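Local coordinates for p450 cytochrome, putative (Rippkaea orientalis, PDB 6Y01), which probably acts as a molybdenum cofactor (Moco) carrier protein, binding the cofactor on a Rossmann-type fold of the SLOG superfamily, at residues R101-V106 with S123-A128; P134-L138 with V156-P162; S63-K67 with D87-I91; Q37-L41 with P162-I166. One frame throughout, in Å; residues are numbered along the deposited sequence.

Contact 1: residues R101-V106 with S123-A128; sequences RNNINV and SEVALA
Asn-102 ND2 donates to Ser-123 OG (3.0 Å), an oxygen also bonded to Gly-120 O. One turn on, Asn-105 ND2 bonds weakly to Glu-124 OE2 (3.2 Å) and OE1 (3.3 Å). Arg-101 (p,p) folds back so that NH1 meets Asn-102 OD1 weakly at 2.8 Å and lies 4.5 Å from Glu-124 OE2, beyond a salt bridge; its NE and NH2 serve Ile-76 O and Gly-52 O. Asn-102 and Asn-105 are m; Glu-124 is m,t. The short axes of 102-106 and 123-128 pass 9.1 Å apart and cross at -54°, with CA pairs Asn-102/Glu-124 (5.8 Å), Asn-103/Leu-127 (6.5 Å) and Val-106/Ala-128 (5.3 Å). Val-106 wedges in: CG1 to Ala-128 CB 3.9 Å, CG2 to Leu-127 CB 4.2 Å. Asn-102 and Ser-123 pack on Leu-127 of the second subunit. Glu-124 ends a GxGTxxE sequence resembling SLOG relatives. Weak bonds from Asn-105 and the charge of Arg-101 probably offset part of the cost of burying its carboxylate, to which Asn-102 OD1, an acceptor 3.2 Å from OE2, gives no bond.

Contact 2: residues P134-L138 with V156-P162; sequences PVILL and VWIASSP
Trp-157 lays its indole beside Pro-134, CZ3 lying 3.9 Å from Pro-134 CB, and the shared flank continues where Trp-157 CB touches Ile-136 CG1 at 4.1 Å. The tryptophan has chi1 m with chi2 near -90°. Beneath these side chains the backbones run parallel and extended, with bridges Ile-136/Trp-157 (CA-CA 4.6 Å) and Leu-137/Ile-158 (4.9 Å). Three nearly linear hydrogen bonds set the register: Trp-157 N to Val-135 O (2.9 Å), Leu-137 N to Trp-157 O (2.8 Å) and Ala-159 N to Leu-137 O (2.9 Å). A CA-H...O contact joins Ile-136 CA to Trp-157 O at 3.3 Å. This pairing closes the beta-alpha-beta unit of strand 135-138, helix 142-151 and strand 157-158, the last strand being one edge of the chain's parallel Rossmann-type sheet. On the face with Ile-136 and Trp-157, Ile-136 CG2 meets Ala-159 CB (3.6 Å) under helix 162-176. On the other, Leu-137 (m,t) places CD1 3.6 Å from Ile-158 CD1 and CG 3.7 Å from Val-156 CG2, while helices 119-130 and 142-151 cover it. Residues 159-162 then curve round the side chain of Leu-138 (t,p), CD1 lying 3.6 Å from Ser-161 N and CD2 4.3 Å from Pro-162 CG. Ser-161 is the N-cap of helix 162-176, its OG bonded to Asn-164 N.

Contact 3: residues S63-K67 with D87-I91; sequences SQGAK and DAVDI
Lys-67 curls through three successive m torsions before a final t, which carries NZ to the carboxylate of Asp-90: 2.8 Å to OD2 in a salt bridge, with a weaker bond of 3.1 Å to OD1. Asp-90 answers with chi1 m, turning its end to the lysine although its CA-to-CB bond points sideways. The contact joins helix 58-68 to the loop leading into strand 91-94. The curl lays the aliphatic part of Lys-67 over this loop, CG being 3.3 Å from Ala-88 O and 4.1 Å from Ala-88 CB. Ala-88 (phi/psi -84/-1) aims its methyl at the helix, where it reaches Ser-63 CB at 3.7 Å and both N and CG of Gln-64 at 3.8 Å; the closest CA pair is Gln-64/Ala-88, 5.3 Å. Ser-63 is m and Gln-64 m,t. Val-89 is extended (-100/119), Asp-90 kinks the chain (-80/-41), and strand 91-94, outermost within this chain, follows. Ser-63 OG bonds to Met-59 O, Gln-64 NE2 to Glu-60 and Lys-67 NZ to Gly-71 O, while Thr-73 OG1 serves Ala-88 O and Asp-90 N. The methyl of Ala-88 and one partly exposed ion pair thus fix loop to helix, combining close apolar fit with charge attraction.

Contact 4: residues Q37-L41 with P162-I166; sequences QLGQL and PENCI
This is apolar helix-to-helix packing between helix 29-44, which follows the first strand, and the start of the C-terminal helix 162-176. The short axes pass 9.5 Å apart and cross at -37°, both running in roughly the same direction. Leu-38 and Pro-162 bring the backbones closest (CA-CA 5.3 Å), whereas Leu-41 and Ile-166 are 7.3 Å apart. Pro-162, the first residue of its helix, sits between two leucines: its CB lies 3.9 Å from both Leu-38 CD2 and Leu-41 CD1. Leu-38 (m,t) also places CD2 3.8 Å from Cys-165 CB. Leu-41 (m,t) fills the space between the helices, its CB 3.7 Å from Ile-166 CG1, with Ile-166 in m,m. On the more exposed side, Gln-37, extended as m,t, brings OE1 within 3.5 Å of Pro-162 CG, and Glu-163 (m,p) bends its CG to 4.1 Å from Leu-41 CD1. Deeper in, Leu-38 and Cys-165 rest together on Ile-113 of strand 111-115 and on Leu-138 of strand 135-138, while Ile-166 packs against Ile-42 and Trp-47; the pair therefore covers one face of the central sheet.

Contacts 1 and 4 lie on opposite sides of the chain's centre, their centres about 20 Å apart, with strands of the parallel sheet between their helices. Contact 2 bridges them: Val-135 CG2 meets Ala-128 CB of contact 1 at 3.5 Å, while Ala-159 CB lies 3.5 Å from Cys-165 SG of contact 4; contacts 2 and 4 share Pro-162. Contact 3 lies toward the other edge of the sheet, centred about 22 Å from contact 2, yet it reaches contact 4 where Ala-66 CB touches Gly-39 O (3.5 Å). Glu-124 of contact 1 closes the GxGTxxE sequence, whose glycines lie just before the segment; it resembles the glycine-rich motif of SLOG proteins, consistent with a ligand-binding role.

Contact 1: residues R101-V106 with S123-A128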
loop_
_atom_site.group_PDB
_atom_site.type_symbol
_atom_site.label_atom_id
_atom_site.label_comp_id
_atom_site.label_asym_id
_atom_site.label_seq_id
_atom_site.Cartn_x
_atom_site.Cartn_y
_atom_site.Cartn_z
ATOM N N ARG D 101 5.373 3.551 1.642
ATOM C CA ARG D 101 6.431 2.714 1.061
ATOM C C ARG D 101 7.538 2.370 2.040
ATOM O O ARG D 101 8.318 1.468 1.770
ATOM C CB ARG D 101 7.049 3.332 -0.211
ATOM C CG ARG D 101 7.921 4.577 -0.072
ATOM C CD ARG D 101 9.281 4.336 0.525
ATOM N NE ARG D 101 10.167 5.398 0.108
ATOM C CZ ARG D 101 10.238 6.584 0.611
ATOM N NH1 ARG D 101 9.473 7.008 1.615
ATOM N NH2 ARG D 101 10.989 7.500 0.059
ATOM N N ASN D 102 7.602 3.033 3.180
ATOM C CA ASN D 102 8.670 2.800 4.153
ATOM C C ASN D 102 8.698 1.304 4.529
ATOM O O ASN D 102 9.750 0.739 4.794
ATOM C CB ASN D 102 8.468 3.724 5.376
ATOM C CG ASN D 102 8.658 5.193 5.054
ATOM O OD1 ASN D 102 8.866 5.519 3.934
ATOM N ND2 ASN D 102 8.611 6.100 6.044
ATOM N N ASN D 103 7.518 0.655 4.569
ATOM C CA ASN D 103 7.465 -0.753 4.971
ATOM C C ASN D 103 8.129 -1.625 3.900
ATOM O O ASN D 103 8.744 -2.617 4.233
ATOM C CB ASN D 103 6.034 -1.221 5.328
ATOM C CG ASN D 103 6.060 -2.374 6.327
ATOM O OD1 ASN D 103 6.743 -2.364 7.359
ATOM N ND2 ASN D 103 5.242 -3.370 6.059
ATOM N N ILE D 104 7.997 -1.248 2.626
ATOM C CA ILE D 104 8.655 -2.000 1.544
ATOM C C ILE D 104 10.159 -1.887 1.696
ATOM O O ILE D 104 10.851 -2.913 1.554
ATOM C CB ILE D 104 8.215 -1.458 0.173
ATOM C CG1 ILE D 104 6.692 -1.569 0.027
ATOM C CG2 ILE D 104 8.962 -2.202 -0.926
ATOM C CD1 ILE D 104 6.174 -0.989 -1.235
ATOM N N ASN D 105 10.633 -0.685 2.041
ATOM C CA ASN D 105 12.095 -0.507 2.198
ATOM C C ASN D 105 12.633 -1.514 3.205
ATOM O O ASN D 105 13.650 -2.127 3.042
ATOM C CB ASN D 105 12.463 0.902 2.689
ATOM C CG ASN D 105 12.070 2.023 1.739
ATOM O OD1 ASN D 105 11.605 1.773 0.700
ATOM N ND2 ASN D 105 12.171 3.287 2.172
ATOM N N VAL D 106 11.899 -1.636 4.335
ATOM C CA VAL D 106 12.430 -2.470 5.445
ATOM C C VAL D 106 12.227 -3.944 5.178
ATOM O O VAL D 106 13.134 -4.730 5.464
ATOM C CB VAL D 106 12.028 -1.976 6.824
ATOM C CG1 VAL D 106 12.394 -0.491 7.014
ATOM C CG2 VAL D 106 10.593 -2.266 7.059
ATOM N N SER D 123 10.564 6.476 11.692
ATOM C CA SER D 123 9.456 5.574 11.275
ATOM C C SER D 123 10.029 4.295 10.670
ATOM O O SER D 123 9.542 3.209 10.973
ATOM C CB SER D 123 8.457 6.239 10.353
ATOM O OG SER D 123 8.875 6.307 8.990
ATOM N N GLU D 124 11.060 4.413 9.805
ATOM C CA GLU D 124 11.623 3.221 9.174
ATOM C C GLU D 124 12.337 2.317 10.165
ATOM O O GLU D 124 12.193 1.099 10.069
ATOM C CB GLU D 124 12.592 3.626 8.045
ATOM C CG GLU D 124 11.813 4.173 6.915
ATOM C CD GLU D 124 12.438 4.290 5.601
ATOM O OE1 GLU D 124 13.318 3.370 5.298
ATOM O OE2 GLU D 124 11.965 5.138 4.826
ATOM N N VAL D 125 13.109 2.898 11.065
ATOM C CA VAL D 125 13.775 2.072 12.101
ATOM C C VAL D 125 12.717 1.338 12.929
ATOM O O VAL D 125 12.890 0.168 13.170
ATOM C CB VAL D 125 14.681 2.915 12.976
ATOM C CG1 VAL D 125 15.183 2.146 14.180
ATOM C CG2 VAL D 125 15.872 3.450 12.169
ATOM N N ALA D 126 11.678 2.057 13.338
ATOM C CA ALA D 126 10.620 1.437 14.155
ATOM C C ALA D 126 9.997 0.265 13.393
ATOM O O ALA D 126 9.803 -0.824 13.981
ATOM C CB ALA D 126 9.613 2.480 14.579
ATOM N N LEU D 127 9.638 0.479 12.127
ATOM C CA LEU D 127 9.045 -0.597 11.293
ATOM C C LEU D 127 10.018 -1.764 11.115
ATOM O O LEU D 127 9.635 -2.904 11.141
ATOM C CB LEU D 127 8.582 -0.048 9.940
ATOM C CG LEU D 127 7.393 0.905 9.984
ATOM C CD1 LEU D 127 7.203 1.600 8.626
ATOM C CD2 LEU D 127 6.146 0.175 10.377
ATOM N N ALA D 128 11.301 -1.452 10.857
ATOM C CA ALA D 128 12.275 -2.534 10.709
ATOM C C ALA D 128 12.364 -3.367 11.980
ATOM O O ALA D 128 12.327 -4.602 11.905
ATOM C CB ALA D 128 13.635 -1.949 10.358
#

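Contact 2: residues P134-L138 with V156-P162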
loop_
_atom_site.group_PDB
_atom_site.type_symbol
_atom_site.label_atom_id
_atom_site.label_comp_id
_atom_site.label_asym_id
_atom_site.label_seq_id
_atom_site.Cartn_x
_atom_site.Cartn_y
_atom_site.Cartn_z
ATOM N N PRO D 134 17.314 -6.827 11.119
ATOM C CA PRO D 134 18.508 -6.258 11.730
ATOM C C PRO D 134 18.647 -4.779 11.377
ATOM O O PRO D 134 18.495 -4.396 10.188
ATOM C CB PRO D 134 19.676 -7.056 11.115
ATOM C CG PRO D 134 19.039 -8.263 10.548
ATOM C CD PRO D 134 17.621 -7.867 10.139
ATOM N N VAL D 135 18.932 -3.978 12.399
ATOM C CA VAL D 135 19.048 -2.522 12.255
ATOM C C VAL D 135 20.356 -2.072 12.862
ATOM O O VAL D 135 20.659 -2.433 13.992
ATOM C CB VAL D 135 17.885 -1.761 12.885
ATOM C CG1 VAL D 135 18.126 -0.258 12.824
ATOM C CG2 VAL D 135 16.577 -2.131 12.232
ATOM N N ILE D 136 21.080 -1.250 12.085
ATOM C CA ILE D 136 22.306 -0.598 12.559
ATOM C C ILE D 136 22.064 0.895 12.593
ATOM O O ILE D 136 21.682 1.481 11.563
ATOM C CB ILE D 136 23.495 -0.936 11.659
ATOM C CG1 ILE D 136 23.721 -2.442 11.586
ATOM C CG2 ILE D 136 24.722 -0.194 12.129
ATOM C CD1 ILE D 136 24.726 -2.855 10.518
ATOM N N LEU D 137 22.315 1.514 13.740
ATOM C CA LEU D 137 22.241 2.978 13.870
ATOM C C LEU D 137 23.641 3.563 13.742
ATOM O O LEU D 137 24.540 3.173 14.464
ATOM C CB LEU D 137 21.626 3.345 15.219
ATOM C CG LEU D 137 20.262 2.704 15.508
ATOM C CD1 LEU D 137 19.782 3.139 16.903
ATOM C CD2 LEU D 137 19.254 3.080 14.465
ATOM N N LEU D 138 23.754 4.533 12.867
ATOM C CA LEU D 138 25.006 5.317 12.675
ATOM C C LEU D 138 24.641 6.791 12.834
ATOM O O LEU D 138 24.219 7.446 11.863
ATOM C CB LEU D 138 25.618 4.961 11.316
ATOM C CG LEU D 138 26.930 5.658 11.039
ATOM C CD1 LEU D 138 28.053 5.129 11.894
ATOM C CD2 LEU D 138 27.266 5.446 9.586
ATOM N N VAL D 156 18.805 -3.931 18.359
ATOM C CA VAL D 156 19.416 -2.903 17.502
ATOM C C VAL D 156 20.934 -2.852 17.735
ATOM O O VAL D 156 21.412 -3.056 18.834
ATOM C CB VAL D 156 18.717 -1.570 17.782
ATOM C CG1 VAL D 156 19.099 -1.000 19.124
ATOM C CG2 VAL D 156 18.992 -0.587 16.693
ATOM N N TRP D 157 21.678 -2.571 16.685
ATOM C CA TRP D 157 23.152 -2.397 16.752
ATOM C C TRP D 157 23.510 -0.924 16.594
ATOM O O TRP D 157 22.862 -0.228 15.827
ATOM C CB TRP D 157 23.836 -3.190 15.644
ATOM C CG TRP D 157 24.001 -4.639 15.971
ATOM C CD1 TRP D 157 25.036 -5.244 16.636
ATOM C CD2 TRP D 157 23.139 -5.683 15.538
ATOM N NE1 TRP D 157 24.840 -6.597 16.685
ATOM C CE2 TRP D 157 23.678 -6.893 16.020
ATOM C CE3 TRP D 157 21.955 -5.695 14.813
ATOM C CZ2 TRP D 157 23.056 -8.113 15.796
ATOM C CZ3 TRP D 157 21.328 -6.904 14.605
ATOM C CH2 TRP D 157 21.884 -8.095 15.066
ATOM N N ILE D 158 24.528 -0.487 17.301
ATOM C CA ILE D 158 25.054 0.890 17.235
ATOM C C ILE D 158 26.444 0.831 16.598
ATOM O O ILE D 158 27.331 0.209 17.157
ATOM C CB ILE D 158 25.140 1.544 18.620
ATOM C CG1 ILE D 158 23.829 1.381 19.390
ATOM C CG2 ILE D 158 25.550 3.003 18.469
ATOM C CD1 ILE D 158 22.666 2.034 18.775
ATOM N N ALA D 159 26.606 1.470 15.449
ATOM C CA ALA D 159 27.896 1.471 14.745
ATOM C C ALA D 159 28.688 2.718 15.085
ATOM O O ALA D 159 28.116 3.780 15.327
ATOM C CB ALA D 159 27.721 1.372 13.245
ATOM N N SER D 160 30.005 2.593 14.988
ATOM C CA SER D 160 30.949 3.696 15.268
ATOM C C SER D 160 31.395 4.396 13.978
ATOM O O SER D 160 31.939 5.494 14.073
ATOM C CB SER D 160 32.155 3.173 16.039
ATOM O OG SER D 160 32.750 2.059 15.360
ATOM N N SER D 161 31.209 3.779 12.828
ATOM C CA SER D 161 31.737 4.285 11.549
ATOM C C SER D 161 31.118 3.513 10.410
ATOM O O SER D 161 30.548 2.449 10.608
ATOM C CB SER D 161 33.239 4.109 11.486
ATOM O OG SER D 161 33.553 2.727 11.422
ATOM N N PRO D 162 31.221 4.001 9.156
ATOM C CA PRO D 162 30.807 3.217 7.999
ATOM C C PRO D 162 31.482 1.847 7.946
ATOM O O PRO D 162 30.812 0.858 7.682
ATOM C CB PRO D 162 31.169 4.135 6.824
ATOM C CG PRO D 162 31.023 5.497 7.412
ATOM C CD PRO D 162 31.627 5.365 8.790
#

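Contact 3: residues S63-K67 with D87-I91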
loop_
_atom_site.group_PDB
_atom_site.type_symbol
_atom_site.label_atom_id
_atom_site.label_comp_id
_atom_site.label_asym_id
_atom_site.label_seq_id
_atom_site.Cartn_x
_atom_site.Cartn_y
_atom_site.Cartn_z
ATOM N N SER D 63 23.641 6.700 -2.695
ATOM C CA SER D 63 23.457 6.206 -4.069
ATOM C C SER D 63 24.651 6.653 -4.912
ATOM O O SER D 63 25.175 5.836 -5.683
ATOM C CB SER D 63 22.154 6.683 -4.685
ATOM O OG SER D 63 21.092 6.062 -4.017
ATOM N N GLN D 64 25.074 7.909 -4.793
ATOM C CA GLN D 64 26.246 8.383 -5.551
ATOM C C GLN D 64 27.485 7.603 -5.108
ATOM O O GLN D 64 28.357 7.326 -5.947
ATOM C CB GLN D 64 26.409 9.879 -5.382
ATOM C CG GLN D 64 25.354 10.689 -6.133
ATOM C CD GLN D 64 25.659 12.155 -6.282
ATOM O OE1 GLN D 64 26.831 12.574 -6.247
ATOM N NE2 GLN D 64 24.665 12.976 -6.566
ATOM N N GLY D 65 27.653 7.321 -3.833
ATOM C CA GLY D 65 28.774 6.514 -3.336
ATOM C C GLY D 65 28.820 5.143 -3.976
ATOM O O GLY D 65 29.864 4.683 -4.447
ATOM N N ALA D 66 27.670 4.479 -4.007
ATOM C CA ALA D 66 27.568 3.139 -4.575
ATOM C C ALA D 66 27.905 3.229 -6.063
ATOM O O ALA D 66 28.605 2.347 -6.582
ATOM C CB ALA D 66 26.186 2.516 -4.333
ATOM N N LYS D 67 27.377 4.233 -6.759
ATOM C CA LYS D 67 27.668 4.329 -8.202
ATOM C C LYS D 67 29.141 4.593 -8.481
ATOM O O LYS D 67 29.701 4.076 -9.472
ATOM C CB LYS D 67 26.808 5.400 -8.860
ATOM C CG LYS D 67 25.330 5.061 -8.942
ATOM C CD LYS D 67 25.064 3.633 -9.376
ATOM C CE LYS D 67 25.592 3.282 -10.740
ATOM N NZ LYS D 67 25.342 1.837 -11.030
ATOM N N ASP D 87 19.938 10.431 -11.162
ATOM C CA ASP D 87 20.729 9.599 -12.054
ATOM C C ASP D 87 21.479 8.555 -11.272
ATOM O O ASP D 87 21.923 7.614 -11.888
ATOM C CB ASP D 87 21.807 10.450 -12.779
ATOM C CG ASP D 87 21.253 11.310 -13.897
ATOM O OD1 ASP D 87 20.065 11.138 -14.283
ATOM O OD2 ASP D 87 22.037 12.117 -14.425
ATOM N N ALA D 88 21.618 8.682 -9.953
ATOM C CA ALA D 88 22.383 7.675 -9.169
ATOM C C ALA D 88 21.557 6.438 -8.776
ATOM O O ALA D 88 22.133 5.480 -8.231
ATOM C CB ALA D 88 22.962 8.288 -7.953
ATOM N N VAL D 89 20.282 6.429 -9.166
ATOM C CA VAL D 89 19.389 5.279 -8.911
ATOM C C VAL D 89 19.290 4.470 -10.181
ATOM O O VAL D 89 18.777 5.006 -11.197
ATOM C CB VAL D 89 17.986 5.753 -8.500
ATOM C CG1 VAL D 89 16.993 4.542 -8.442
ATOM C CG2 VAL D 89 18.045 6.552 -7.195
ATOM N N ASP D 90 19.709 3.217 -10.166
ATOM C CA ASP D 90 19.666 2.358 -11.392
ATOM C C ASP D 90 18.257 1.792 -11.638
ATOM O O ASP D 90 17.808 1.731 -12.785
ATOM C CB ASP D 90 20.606 1.171 -11.255
ATOM C CG ASP D 90 22.061 1.557 -11.188
ATOM O OD1 ASP D 90 22.458 2.510 -11.907
ATOM O OD2 ASP D 90 22.807 0.973 -10.367
ATOM N N ILE D 91 17.586 1.377 -10.546
ATOM C CA ILE D 91 16.275 0.713 -10.640
ATOM C C ILE D 91 15.281 1.505 -9.789
ATOM O O ILE D 91 15.446 1.559 -8.584
ATOM C CB ILE D 91 16.358 -0.748 -10.139
ATOM C CG1 ILE D 91 17.399 -1.572 -10.908
ATOM C CG2 ILE D 91 14.954 -1.403 -10.150
ATOM C CD1 ILE D 91 17.093 -1.725 -12.353
#

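Contact 4: residues Q37-L41 with P162-I166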
loop_
_atom_site.group_PDB
_atom_site.type_symbol
_atom_site.label_atom_id
_atom_site.label_comp_id
_atom_site.label_asym_id
_atom_site.label_seq_id
_atom_site.Cartn_x
_atom_site.Cartn_y
_atom_site.Cartn_z
ATOM N N GLN D 37 30.341 7.353 2.041
ATOM C CA GLN D 37 31.298 6.259 2.340
ATOM C C GLN D 37 30.576 4.916 2.407
ATOM O O GLN D 37 31.084 3.921 1.853
ATOM C CB GLN D 37 32.118 6.516 3.609
ATOM C CG GLN D 37 33.045 7.711 3.471
ATOM C CD GLN D 37 33.850 7.934 4.732
ATOM O OE1 GLN D 37 33.569 7.327 5.770
ATOM N NE2 GLN D 37 34.852 8.805 4.672
ATOM N N LEU D 38 29.435 4.865 3.097
ATOM C CA LEU D 38 28.643 3.617 3.156
ATOM C C LEU D 38 28.288 3.142 1.773
ATOM O O LEU D 38 28.385 1.932 1.527
ATOM C CB LEU D 38 27.336 3.828 3.943
ATOM C CG LEU D 38 27.424 3.718 5.434
ATOM C CD1 LEU D 38 26.045 4.078 6.021
ATOM C CD2 LEU D 38 27.824 2.304 5.837
ATOM N N GLY D 39 27.815 4.041 0.917
ATOM C CA GLY D 39 27.424 3.602 -0.428
ATOM C C GLY D 39 28.588 2.936 -1.151
ATOM O O GLY D 39 28.435 1.888 -1.755
ATOM N N GLN D 40 29.750 3.582 -1.096
ATOM C CA GLN D 40 30.972 3.028 -1.715
ATOM C C GLN D 40 31.281 1.658 -1.109
ATOM O O GLN D 40 31.522 0.704 -1.831
ATOM C CB GLN D 40 32.179 3.956 -1.501
ATOM C CG GLN D 40 32.071 5.246 -2.253
ATOM C CD GLN D 40 33.233 6.162 -1.976
ATOM O OE1 GLN D 40 34.283 5.995 -2.593
ATOM N NE2 GLN D 40 33.003 7.144 -1.098
ATOM N N LEU D 41 31.263 1.545 0.229
ATOM C CA LEU D 41 31.676 0.286 0.889
ATOM C C LEU D 41 30.680 -0.847 0.597
ATOM O O LEU D 41 31.087 -1.996 0.430
ATOM C CB LEU D 41 31.833 0.488 2.398
ATOM C CG LEU D 41 32.910 1.460 2.837
ATOM C CD1 LEU D 41 32.819 1.690 4.324
ATOM C CD2 LEU D 41 34.305 0.971 2.453
ATOM N N PRO D 162 31.221 4.001 9.156
ATOM C CA PRO D 162 30.807 3.217 7.999
ATOM C C PRO D 162 31.482 1.847 7.946
ATOM O O PRO D 162 30.812 0.858 7.682
ATOM C CB PRO D 162 31.169 4.135 6.824
ATOM C CG PRO D 162 31.023 5.497 7.412
ATOM C CD PRO D 162 31.627 5.365 8.790
ATOM N N GLU D 163 32.791 1.803 8.167
ATOM C CA GLU D 163 33.512 0.519 8.160
ATOM C C GLU D 163 32.923 -0.444 9.194
ATOM O O GLU D 163 32.780 -1.629 8.916
ATOM C CB GLU D 163 35.014 0.780 8.405
ATOM C CG GLU D 163 35.670 1.544 7.293
ATOM C CD GLU D 163 35.438 3.067 7.241
ATOM O OE1 GLU D 163 34.797 3.678 8.195
ATOM O OE2 GLU D 163 35.909 3.674 6.219
ATOM N N ASN D 164 32.591 0.074 10.378
ATOM C CA ASN D 164 32.004 -0.769 11.445
ATOM C C ASN D 164 30.640 -1.292 10.985
ATOM O O ASN D 164 30.317 -2.439 11.280
ATOM C CB ASN D 164 31.931 0.021 12.747
ATOM C CG ASN D 164 31.434 -0.789 13.923
ATOM O OD1 ASN D 164 30.634 -0.291 14.714
ATOM N ND2 ASN D 164 31.950 -1.992 14.093
ATOM N N CYS D 165 29.855 -0.488 10.266
ATOM C CA CYS D 165 28.587 -0.989 9.691
ATOM C C CYS D 165 28.845 -2.224 8.823
ATOM O O CYS D 165 28.075 -3.195 8.933
ATOM C CB CYS D 165 27.880 0.042 8.828
ATOM S SG CYS D 165 27.275 1.476 9.732
ATOM N N ILE D 166 29.865 -2.177 7.974
ATOM C CA ILE D 166 30.152 -3.311 7.074
ATOM C C ILE D 166 30.542 -4.526 7.916
ATOM O O ILE D 166 30.066 -5.632 7.610
ATOM C CB ILE D 166 31.253 -2.948 6.052
ATOM C CG1 ILE D 166 30.865 -1.717 5.241
ATOM C CG2 ILE D 166 31.568 -4.135 5.175
ATOM C CD1 ILE D 166 29.614 -1.847 4.398
#